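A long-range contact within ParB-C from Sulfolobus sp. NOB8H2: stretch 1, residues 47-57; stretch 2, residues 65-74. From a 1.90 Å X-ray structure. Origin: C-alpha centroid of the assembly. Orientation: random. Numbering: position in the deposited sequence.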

# COMPACT_ATOMS: atom_id res chain seq x y z
N LEU A 47 -6.61 9.47 -2.02
CA LEU A 47 -6.24 10.54 -1.11
C LEU A 47 -5.17 11.43 -1.75
O LEU A 47 -5.27 12.65 -1.70
CB LEU A 47 -5.73 9.99 0.23
CG LEU A 47 -5.26 11.03 1.25
CD1 LEU A 47 -6.36 12.05 1.53
CD2 LEU A 47 -4.81 10.37 2.54
N TRP A 48 -4.17 10.81 -2.36
CA TRP A 48 -3.12 11.56 -3.05
C TRP A 48 -3.72 12.52 -4.08
O TRP A 48 -3.47 13.73 -4.02
CB TRP A 48 -2.14 10.62 -3.75
CG TRP A 48 -1.11 11.34 -4.57
CD1 TRP A 48 -1.08 11.44 -5.93
CD2 TRP A 48 0.02 12.06 -4.09
NE1 TRP A 48 0.01 12.18 -6.33
CE2 TRP A 48 0.71 12.57 -5.21
CE3 TRP A 48 0.54 12.32 -2.81
CZ2 TRP A 48 1.87 13.33 -5.10
CZ3 TRP A 48 1.70 13.08 -2.70
CH2 TRP A 48 2.35 13.57 -3.84
N TYR A 49 -4.51 11.99 -5.00
CA TYR A 49 -5.09 12.80 -6.08
C TYR A 49 -5.95 13.95 -5.57
O TYR A 49 -6.08 14.98 -6.23
CB TYR A 49 -5.91 11.93 -7.04
CG TYR A 49 -5.08 11.02 -7.93
CD1 TYR A 49 -5.37 9.67 -8.03
CD2 TYR A 49 -4.02 11.52 -8.67
CE1 TYR A 49 -4.62 8.84 -8.85
CE2 TYR A 49 -3.27 10.70 -9.49
CZ TYR A 49 -3.58 9.36 -9.57
OH TYR A 49 -2.84 8.53 -10.39
N ASN A 50 -6.55 13.77 -4.40
CA ASN A 50 -7.45 14.78 -3.84
C ASN A 50 -6.81 15.76 -2.87
O ASN A 50 -7.49 16.63 -2.33
CB ASN A 50 -8.65 14.11 -3.16
CG ASN A 50 -9.64 13.56 -4.16
OD1 ASN A 50 -10.53 14.28 -4.62
ND2 ASN A 50 -9.49 12.29 -4.52
N THR A 51 -5.51 15.61 -2.63
CA THR A 51 -4.84 16.48 -1.67
C THR A 51 -3.50 16.98 -2.21
O THR A 51 -3.45 17.98 -2.92
CB THR A 51 -4.65 15.81 -0.29
OG1 THR A 51 -3.92 14.58 -0.44
CG2 THR A 51 -6.00 15.52 0.36
N VAL A 52 -2.43 16.28 -1.87
CA VAL A 52 -1.09 16.73 -2.24
C VAL A 52 -0.89 16.87 -3.75
O VAL A 52 -0.17 17.76 -4.20
CB VAL A 52 0.01 15.83 -1.65
CG1 VAL A 52 1.39 16.38 -2.01
CG2 VAL A 52 -0.15 15.75 -0.14
N ASP A 53 -1.53 16.01 -4.54
CA ASP A 53 -1.37 16.11 -5.99
C ASP A 53 -1.89 17.45 -6.50
O ASP A 53 -1.34 18.02 -7.44
CB ASP A 53 -2.07 14.97 -6.73
CG ASP A 53 -1.65 14.88 -8.19
OD1 ASP A 53 -0.43 14.89 -8.47
OD2 ASP A 53 -2.54 14.80 -9.06
N LEU A 54 -2.95 17.96 -5.87
CA LEU A 54 -3.54 19.22 -6.30
C LEU A 54 -2.59 20.36 -5.96
O LEU A 54 -2.34 21.25 -6.78
CB LEU A 54 -4.89 19.45 -5.63
CG LEU A 54 -5.98 18.42 -5.94
CD1 LEU A 54 -7.24 18.73 -5.14
CD2 LEU A 54 -6.29 18.40 -7.43
N LEU A 55 -2.06 20.33 -4.74
CA LEU A 55 -1.08 21.31 -4.30
C LEU A 55 0.11 21.40 -5.26
O LEU A 55 0.48 22.48 -5.70
CB LEU A 55 -0.60 20.97 -2.89
CG LEU A 55 0.51 21.83 -2.28
CD1 LEU A 55 0.04 23.27 -2.09
CD2 LEU A 55 0.97 21.23 -0.97
N LEU A 56 0.69 20.25 -5.59
CA LEU A 56 1.86 20.22 -6.47
C LEU A 56 1.52 20.64 -7.89
O LEU A 56 2.35 21.21 -8.60
CB LEU A 56 2.51 18.84 -6.45
CG LEU A 56 2.95 18.36 -5.07
CD1 LEU A 56 3.48 16.94 -5.14
CD2 LEU A 56 3.99 19.30 -4.49
N LYS A 57 0.29 20.36 -8.31
CA LYS A 57 -0.18 20.78 -9.62
C LYS A 57 -0.15 22.30 -9.71
O LYS A 57 0.32 22.86 -10.70
CB LYS A 57 -1.62 20.32 -9.84
CG LYS A 57 -1.85 19.54 -11.10
CD LYS A 57 -1.51 18.10 -10.86
CE LYS A 57 -2.44 17.17 -11.60
NZ LYS A 57 -1.91 15.80 -11.47
N GLU A 65 7.26 14.41 -11.94
CA GLU A 65 7.79 15.00 -10.72
C GLU A 65 6.86 14.76 -9.53
O GLU A 65 7.31 14.50 -8.42
CB GLU A 65 8.03 16.50 -10.91
CG GLU A 65 9.15 16.81 -11.90
CD GLU A 65 9.11 18.24 -12.41
OE1 GLU A 65 8.12 18.95 -12.15
OE2 GLU A 65 10.08 18.65 -13.08
N ARG A 66 5.56 14.85 -9.77
CA ARG A 66 4.59 14.63 -8.70
C ARG A 66 4.58 13.17 -8.28
O ARG A 66 4.47 12.86 -7.09
CB ARG A 66 3.20 15.06 -9.12
CG ARG A 66 3.01 16.57 -9.15
CD ARG A 66 1.62 16.93 -9.67
NE ARG A 66 1.26 16.14 -10.85
CZ ARG A 66 1.23 16.63 -12.08
NH1 ARG A 66 1.54 17.90 -12.29
NH2 ARG A 66 0.89 15.87 -13.10
N GLU A 67 4.69 12.27 -9.25
CA GLU A 67 4.71 10.84 -8.99
C GLU A 67 5.93 10.46 -8.15
O GLU A 67 5.84 9.59 -7.28
CB GLU A 67 4.69 10.05 -10.31
CG GLU A 67 5.07 8.59 -10.17
CD GLU A 67 4.93 7.82 -11.47
OE1 GLU A 67 3.93 8.03 -12.19
OE2 GLU A 67 5.82 7.01 -11.78
N GLU A 68 7.06 11.10 -8.42
CA GLU A 68 8.27 10.85 -7.65
C GLU A 68 8.06 11.22 -6.19
O GLU A 68 8.52 10.52 -5.29
CB GLU A 68 9.44 11.66 -8.23
CG GLU A 68 9.90 11.15 -9.59
CD GLU A 68 10.95 12.04 -10.23
OE1 GLU A 68 11.24 13.13 -9.70
OE2 GLU A 68 11.50 11.63 -11.28
N ILE A 69 7.35 12.31 -5.96
CA ILE A 69 7.06 12.75 -4.60
C ILE A 69 6.12 11.77 -3.89
O ILE A 69 6.31 11.47 -2.71
CB ILE A 69 6.54 14.20 -4.58
CG1 ILE A 69 7.67 15.15 -5.01
CG2 ILE A 69 6.04 14.57 -3.19
CD1 ILE A 69 7.29 16.61 -5.01
N PHE A 70 5.12 11.27 -4.60
CA PHE A 70 4.24 10.24 -4.06
C PHE A 70 5.04 9.04 -3.55
O PHE A 70 4.84 8.59 -2.43
CB PHE A 70 3.22 9.77 -5.10
CG PHE A 70 2.43 8.55 -4.69
CD1 PHE A 70 1.33 8.66 -3.86
CD2 PHE A 70 2.78 7.28 -5.15
CE1 PHE A 70 0.59 7.55 -3.48
CE2 PHE A 70 2.05 6.16 -4.78
CZ PHE A 70 0.96 6.30 -3.95
N TYR A 71 5.95 8.53 -4.38
CA TYR A 71 6.71 7.35 -3.99
C TYR A 71 7.65 7.65 -2.83
O TYR A 71 7.88 6.80 -1.97
CB TYR A 71 7.44 6.73 -5.19
CG TYR A 71 6.49 6.00 -6.13
CD1 TYR A 71 6.16 6.53 -7.37
CD2 TYR A 71 5.90 4.81 -5.75
CE1 TYR A 71 5.28 5.87 -8.22
CE2 TYR A 71 5.01 4.14 -6.59
CZ TYR A 71 4.71 4.68 -7.83
OH TYR A 71 3.83 4.03 -8.68
N GLU A 72 8.19 8.87 -2.80
CA GLU A 72 9.00 9.28 -1.66
C GLU A 72 8.17 9.24 -0.39
O GLU A 72 8.67 8.87 0.67
CB GLU A 72 9.57 10.68 -1.89
CG GLU A 72 10.56 11.14 -0.83
CD GLU A 72 11.27 12.42 -1.23
OE1 GLU A 72 12.15 12.36 -2.12
OE2 GLU A 72 10.94 13.49 -0.68
N MSE A 73 6.90 9.62 -0.50
CA MSE A 73 6.01 9.65 0.66
C MSE A 73 5.63 8.26 1.16
O MSE A 73 5.58 8.02 2.37
CB MSE A 73 4.74 10.45 0.35
CG MSE A 73 3.71 10.43 1.49
SE MSE A 73 2.05 11.35 1.04
CE MSE A 73 2.65 13.20 1.21
N VAL A 74 5.35 7.34 0.24
CA VAL A 74 4.69 6.09 0.62
C VAL A 74 5.53 4.82 0.55
O VAL A 74 5.12 3.78 1.05
CB VAL A 74 3.37 5.88 -0.16
CG1 VAL A 74 2.46 7.10 -0.01
CG2 VAL A 74 3.66 5.58 -1.63

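What forms the apolar centre of the contact? It is the indole of Trp-48, a buried side chain whose CA-to-CB bond points toward the second stretch and whose chi1 is 175° (t), with the ring packed against the side of the second helix. Phe-70 covers one face of it. The edge of the phenyl ring meets the indole face, with Trp-48 CD2 and Phe-70 CD1 3.7 Å apart and the ring planes at 67°, while Phe-70 CB lies 3.8 Å from the centroid of the six-membered ring of Trp-48, nearly along the ring normal. A broad, flat side chain suits this place because it offers a face to one neighbour and its rim to others.

Which residues pack around that rim? Ile-69 and Met-73, a selenomethionine, lie near the plane of the indole: Trp-48 CH2 is 3.9 Å from Ile-69 CG2, and Trp-48 CZ3 is 4.0 Å from Met-73 CE. The long, unbranched Met-73 also reaches Val-52, its CE standing 4.0 Å from Val-52 CG2, so one methyl group touches both Trp-48 and Val-52. Ile-69 likewise serves two partners, for its CD1 lies 3.8 Å from Leu-56 CD1. All these side chains are buried, and their branched or flexible apolar shapes pack between the two stretches; the axes of helices 52-57 and 65-74 approach to 10.4 Å at 142°, closer to antiparallel than to parallel.

How does the contact pass from apolar to polar? Arg-66 makes the transition, and it has the largest area covered by the opposite stretch. Its aliphatic part packs on Leu-56, with Arg-66 CG 3.6 Å from Leu-56 CB, and its backbone O comes within 3.3 Å of Trp-48 CZ2. Arg-66 O also accepts a hydrogen bond from Phe-70 N at 3.0 Å, as expected inside a helix. Farther out, the guanidinium meets Asp-53 in a salt bridge, Asp-53 OD1 to Arg-66 NE at 3.2 Å. The CA-to-CB bond of Asp-53 points sideways, but the carboxylate end comes nearer.

What allows Lys-57 to sit beside an arginine at the exposed edge? Lys-57 NZ lies over one face of the guanidinium, 3.2 Å from Arg-66 NH2, and both are donors, so no hydrogen bond joins them. Asp-53 offsets the like charges: its OD2 is 2.7 Å from Lys-57 NZ in a hydrogen-bonded salt bridge, while its OD1 faces Arg-66. With no hydrogen bond between the stretches, apolar packing and the Asp-53 to Arg-66 salt bridge hold them together.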